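Member of s1p family of ribosomal proteins (Pyrococcus furiosus, PDB 5YH1) probably acts as an exonuclease on nucleic acids and binds manganese in its DHH domain, the part of the longer protein present in this chain. Local coordinates at residues 322-327 and 432-437; 374-379 and 414-419. All blocks are in the same frame, centred on the assembly; numbering follows the deposited sequence.

Contact 1. Residues 322-327 and 432-437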
loop_
_atom_site.group_PDB
_atom_site.type_symbol
_atom_site.label_atom_id
_atom_site.label_comp_id
_atom_site.label_asym_id
_atom_site.label_seq_id
_atom_site.Cartn_x
_atom_site.Cartn_y
_atom_site.Cartn_z
ATOM N N ASN A 322 15.016 -32.369 30.743
ATOM C CA ASN A 322 15.057 -33.427 29.734
ATOM C C ASN A 322 16.206 -33.309 28.713
ATOM O O ASN A 322 16.366 -34.177 27.847
ATOM C CB ASN A 322 13.710 -33.558 29.022
ATOM C CG ASN A 322 13.255 -32.262 28.360
ATOM O OD1 ASN A 322 14.019 -31.298 28.241
ATOM N ND2 ASN A 322 11.989 -32.236 27.932
ATOM N N GLY A 323 16.995 -32.242 28.813
ATOM C CA GLY A 323 18.123 -32.026 27.921
ATOM C C GLY A 323 17.878 -31.050 26.783
ATOM O O GLY A 323 18.808 -30.715 26.047
ATOM N N ILE A 324 16.646 -30.572 26.640
ATOM C CA ILE A 324 16.320 -29.636 25.573
ATOM C C ILE A 324 16.875 -28.252 25.877
ATOM O O ILE A 324 16.747 -27.757 26.994
ATOM C CB ILE A 324 14.806 -29.562 25.342
ATOM C CG1 ILE A 324 14.333 -30.890 24.746
ATOM C CG2 ILE A 324 14.449 -28.388 24.426
ATOM C CD1 ILE A 324 12.831 -31.041 24.683
ATOM N N ARG A 325 17.531 -27.650 24.889
ATOM C CA ARG A 325 17.944 -26.249 24.989
ATOM C C ARG A 325 16.820 -25.383 24.410
ATOM O O ARG A 325 16.553 -25.414 23.204
ATOM C CB ARG A 325 19.270 -25.989 24.259
ATOM C CG ARG A 325 19.734 -24.535 24.320
ATOM C CD ARG A 325 21.097 -24.361 23.656
ATOM N NE ARG A 325 22.143 -25.028 24.422
ATOM C CZ ARG A 325 22.670 -24.552 25.543
ATOM N NH1 ARG A 325 22.268 -23.386 26.046
ATOM N NH2 ARG A 325 23.606 -25.247 26.168
ATOM N N PHE A 326 16.163 -24.630 25.286
ATOM C CA PHE A 326 15.002 -23.802 24.933
ATOM C C PHE A 326 15.405 -22.322 24.940
ATOM O O PHE A 326 15.787 -21.792 25.981
ATOM C CB PHE A 326 13.894 -24.066 25.960
ATOM C CG PHE A 326 12.600 -23.328 25.710
ATOM C CD1 PHE A 326 12.047 -23.240 24.443
ATOM C CD2 PHE A 326 11.896 -22.782 26.774
ATOM C CE1 PHE A 326 10.832 -22.585 24.239
ATOM C CE2 PHE A 326 10.683 -22.131 26.579
ATOM C CZ PHE A 326 10.150 -22.037 25.310
ATOM N N ASN A 327 15.331 -21.675 23.777
ATOM C CA ASN A 327 15.694 -20.270 23.630
ATOM C C ASN A 327 14.444 -19.417 23.414
ATOM O O ASN A 327 13.584 -19.770 22.612
ATOM C CB ASN A 327 16.613 -20.058 22.425
ATOM C CG ASN A 327 17.799 -21.006 22.401
ATOM O OD1 ASN A 327 18.443 -21.241 23.416
ATOM N ND2 ASN A 327 18.103 -21.534 21.228
ATOM N N LYS A 432 5.443 -25.531 29.047
ATOM C CA LYS A 432 5.146 -26.726 29.840
ATOM C C LYS A 432 5.088 -27.952 28.949
ATOM O O LYS A 432 5.538 -29.025 29.345
ATOM C CB LYS A 432 3.830 -26.590 30.619
ATOM N N GLU A 433 4.538 -27.798 27.748
ATOM C CA GLU A 433 4.500 -28.900 26.796
ATOM C C GLU A 433 5.907 -29.340 26.368
ATOM O O GLU A 433 6.130 -30.528 26.110
ATOM C CB GLU A 433 3.681 -28.532 25.558
ATOM C CG GLU A 433 2.193 -28.367 25.832
ATOM C CD GLU A 433 1.572 -29.580 26.513
ATOM O OE1 GLU A 433 0.975 -29.408 27.595
ATOM O OE2 GLU A 433 1.699 -30.705 25.978
ATOM N N VAL A 434 6.835 -28.384 26.284
ATOM C CA VAL A 434 8.218 -28.678 25.913
ATOM C C VAL A 434 8.931 -29.378 27.073
ATOM O O VAL A 434 9.602 -30.378 26.848
ATOM C CB VAL A 434 8.982 -27.410 25.465
ATOM C CG1 VAL A 434 10.451 -27.719 25.226
ATOM C CG2 VAL A 434 8.363 -26.846 24.190
ATOM N N LEU A 435 8.769 -28.863 28.295
ATOM C CA LEU A 435 9.278 -29.527 29.510
ATOM C C LEU A 435 8.853 -30.994 29.627
ATOM O O LEU A 435 9.631 -31.823 30.064
ATOM C CB LEU A 435 8.805 -28.808 30.775
ATOM C CG LEU A 435 9.666 -27.650 31.274
ATOM C CD1 LEU A 435 8.846 -26.750 32.192
ATOM C CD2 LEU A 435 10.904 -28.169 31.990
ATOM N N LYS A 436 7.614 -31.289 29.242
ATOM C CA LYS A 436 7.036 -32.626 29.384
ATOM C C LYS A 436 7.465 -33.617 28.302
ATOM O O LYS A 436 7.171 -34.805 28.406
ATOM C CB LYS A 436 5.501 -32.535 29.399
ATOM C CG LYS A 436 4.942 -31.910 30.669
ATOM C CD LYS A 436 3.531 -31.361 30.491
ATOM C CE LYS A 436 2.573 -32.368 29.876
ATOM N NZ LYS A 436 1.256 -31.734 29.594
ATOM N N LEU A 437 8.140 -33.142 27.259
ATOM C CA LEU A 437 8.592 -34.032 26.195
ATOM C C LEU A 437 9.559 -35.065 26.774
ATOM O O LEU A 437 10.315 -34.776 27.702
ATOM C CB LEU A 437 9.267 -33.255 25.067
ATOM C CG LEU A 437 8.416 -32.256 24.280
ATOM C CD1 LEU A 437 9.293 -31.422 23.358
ATOM C CD2 LEU A 437 7.322 -32.958 23.493
#
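Asn-322 makes the polar link across this contact through the ND2 end of its side-chain amide. ND2 gives hydrogen bonds to two backbone carbonyls, one in the last turn of helix 423-435 and one just beyond it. Asn-322 ND2 to Leu-437 O is 3.1 Å and fairly straight, with 163° at the hydrogen. Asn-322 ND2 to Val-434 O is 3.2 Å and more bent, at 142°. Both acceptors lie close to the plane of the amide. The donor meets Val-434 O in its carbonyl plane, on a lone pair, but is tilted from the plane of Leu-437 O. Val-434 O also accepts from the backbone N of Leu-437, so two donors grip it.

The other end of the amide bonds within its own turn. With CG between the backbone N and the carbonyl carbon (chi1 57°), the amide folds back over this turn. Asn-322 OD1 accepts from Ile-324 N at 3.2 Å, which makes an Asx turn just before strand 325-330.

Ile-324 carries the apolar packing next to this. Ile-324 CD1 lies 3.8 Å from Leu-437 CD1, where the two side chains cross at about a right angle. Ile-324 CD1 is also 4.1 Å from Val-434 CG1, and CG2 touches that methyl as well. On the neighbouring strand, Leu-365 also packs against Val-434.

An alanine at Asn-322 would probably leave Leu-437 O without this donor, take one of two donors from Val-434 O and free the turn at Ile-324 N to shift.

One amide thus works in both directions. The bonds and the Ile-324 packing are consistent with a join between the turn leading into strand 325-330 and the end of the last helix.

Contact 2. Residues 374-379 and 414-419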
loop_
_atom_site.group_PDB
_atom_site.type_symbol
_atom_site.label_atom_id
_atom_site.label_comp_id
_atom_site.label_asym_id
_atom_site.label_seq_id
_atom_site.Cartn_x
_atom_site.Cartn_y
_atom_site.Cartn_z
ATOM N N ALA A 374 4.122 -16.043 17.618
ATOM C CA ALA A 374 5.412 -16.624 17.965
ATOM C C ALA A 374 5.887 -17.431 16.783
ATOM O O ALA A 374 5.082 -18.082 16.125
ATOM C CB ALA A 374 5.299 -17.497 19.206
ATOM N N VAL A 375 7.181 -17.345 16.490
ATOM C CA VAL A 375 7.811 -18.196 15.492
ATOM C C VAL A 375 8.623 -19.250 16.229
ATOM O O VAL A 375 9.313 -18.937 17.187
ATOM C CB VAL A 375 8.714 -17.390 14.545
ATOM C CG1 VAL A 375 9.399 -18.311 13.543
ATOM C CG2 VAL A 375 7.884 -16.347 13.807
ATOM N N VAL A 376 8.499 -20.499 15.791
ATOM C CA VAL A 376 9.100 -21.642 16.463
ATOM C C VAL A 376 10.039 -22.356 15.504
ATOM O O VAL A 376 9.668 -22.641 14.370
ATOM C CB VAL A 376 8.035 -22.647 16.934
ATOM C CG1 VAL A 376 8.690 -23.834 17.641
ATOM C CG2 VAL A 376 7.030 -21.968 17.858
ATOM N N ARG A 377 11.256 -22.627 15.959
ATOM C CA ARG A 377 12.219 -23.405 15.180
ATOM C C ARG A 377 12.840 -24.487 16.039
ATOM O O ARG A 377 13.285 -24.226 17.149
ATOM C CB ARG A 377 13.283 -22.492 14.592
ATOM C CG ARG A 377 12.756 -21.728 13.398
ATOM C CD ARG A 377 13.624 -20.552 13.036
ATOM N NE ARG A 377 13.699 -20.403 11.586
ATOM C CZ ARG A 377 12.950 -19.591 10.846
ATOM N NH1 ARG A 377 12.025 -18.818 11.390
ATOM N NH2 ARG A 377 13.136 -19.546 9.533
ATOM N N ALA A 378 12.826 -25.708 15.515
ATOM C CA ALA A 378 13.328 -26.894 16.194
ATOM C C ALA A 378 14.458 -27.500 15.372
ATOM O O ALA A 378 14.293 -27.745 14.186
ATOM C CB ALA A 378 12.209 -27.906 16.350
ATOM N N SER A 379 15.612 -27.720 15.990
ATOM C CA SER A 379 16.702 -28.442 15.323
ATOM C C SER A 379 16.341 -29.915 15.105
ATOM O O SER A 379 15.415 -30.444 15.732
ATOM C CB SER A 379 17.971 -28.370 16.162
ATOM O OG SER A 379 17.776 -29.064 17.378
ATOM N N GLY A 414 7.505 -23.333 12.246
ATOM C CA GLY A 414 6.252 -22.676 11.952
ATOM C C GLY A 414 6.003 -21.531 12.901
ATOM O O GLY A 414 6.934 -20.979 13.492
ATOM N N SER A 415 4.739 -21.166 13.044
ATOM C CA SER A 415 4.376 -20.026 13.864
ATOM C C SER A 415 2.985 -20.179 14.455
ATOM O O SER A 415 2.133 -20.866 13.898
ATOM C CB SER A 415 4.485 -18.735 13.058
ATOM O OG SER A 415 3.734 -18.827 11.870
ATOM N N ILE A 416 2.803 -19.569 15.619
ATOM C CA ILE A 416 1.554 -19.581 16.359
ATOM C C ILE A 416 1.018 -18.153 16.355
ATOM O O ILE A 416 1.796 -17.189 16.345
ATOM C CB ILE A 416 1.772 -20.016 17.820
ATOM C CG1 ILE A 416 2.557 -21.333 17.886
ATOM C CG2 ILE A 416 0.443 -20.215 18.524
ATOM C CD1 ILE A 416 2.948 -21.749 19.294
ATOM N N LYS A 417 -0.303 -18.020 16.336
ATOM C CA LYS A 417 -0.966 -16.744 16.599
ATOM C C LYS A 417 -1.865 -16.955 17.804
ATOM O O LYS A 417 -2.268 -18.082 18.103
ATOM C CB LYS A 417 -1.790 -16.277 15.397
ATOM C CG LYS A 417 -0.984 -16.004 14.136
ATOM N N PHE A 418 -2.148 -15.869 18.512
ATOM C CA PHE A 418 -2.997 -15.899 19.697
ATOM C C PHE A 418 -3.428 -14.466 20.032
ATOM O O PHE A 418 -2.919 -13.509 19.432
ATOM C CB PHE A 418 -2.237 -16.512 20.872
ATOM C CG PHE A 418 -0.818 -16.018 20.992
ATOM C CD1 PHE A 418 -0.532 -14.833 21.650
ATOM C CD2 PHE A 418 0.233 -16.745 20.444
ATOM C CE1 PHE A 418 0.770 -14.376 21.749
ATOM C CE2 PHE A 418 1.537 -16.292 20.550
ATOM C CZ PHE A 418 1.806 -15.112 21.203
ATOM N N PHE A 419 -4.356 -14.332 20.977
ATOM C CA PHE A 419 -4.796 -13.021 21.462
ATOM C C PHE A 419 -3.715 -12.396 22.338
ATOM O O PHE A 419 -3.169 -13.061 23.227
ATOM C CB PHE A 419 -6.089 -13.144 22.284
ATOM C CG PHE A 419 -7.318 -13.494 21.482
ATOM C CD1 PHE A 419 -7.381 -13.313 20.105
ATOM C CD2 PHE A 419 -8.439 -13.990 22.129
ATOM C CE1 PHE A 419 -8.529 -13.646 19.397
ATOM C CE2 PHE A 419 -9.586 -14.317 21.428
ATOM C CZ PHE A 419 -9.636 -14.142 20.063
#
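Two neighbouring antiparallel strands of the C-terminal mixed sheet, 373-378 and 413-417, meet here. Four backbone hydrogen bonds join them in two reciprocal pairs. Ala-374 and Ile-416 form one hydrogen-bonded pair, with Ile-416 N 2.8 Å from Ala-374 O. Val-376 and Gly-414 form the other, and Val-376 N to Gly-414 O is almost straight at 177°. Between them, Val-375 and Ser-415 are a non-hydrogen-bonded pair with CA atoms 4.2 Å apart. Val-375 CA also makes a CA-H...O contact with Gly-414 O.

Ala-374, Val-376 and Ile-416 put their side chains on one face of the sheet. Val-376 CG2 and Ile-416 CD1 touch loosely at 4.3 Å. Both residues pack on Phe-430 of helix 423-435, which covers this face. Phe-418 follows the strand and brings ring atom CE2 to 4.2 Å from Ala-374 CB. Ile-416 CG2 lies in plane at the edge of the same ring.

Val-375 and Ser-415 point to the other face, where Ser-347 of helix 343-358 meets Val-375. Val-375 CG1, anti to the backbone N (chi1 178°), lies 3.6 Å from Gly-414 O. Ser-415 CB approaches Ala-374 O at 3.2 Å.

The pairing is that of regular antiparallel strands, here inside a mixed sheet with helix 423-435 on one face and helix 343-358 on the other, an alpha/beta layered arrangement.

From the N terminus, the chain first builds the part with the parallel sheet and the manganese site, then reaches the C-terminal mixed sheet. Segment 322-327 opens the loop of contact 1 at the start of strand 325-330. The chain then passes through helix 343-358 and strand 364-369 to segment 374-379. Contact 2 closes there when segment 414-419 returns beside it, so its loop is nested inside that of contact 1. Helix 423-435 follows, and its end closes the outer loop. The centres lie about 15 Å apart and the contacts do not touch. Contact 2 joins strands within the sheet; contact 1 ties the end of the final helix to the turn that leads into its strand 325-330.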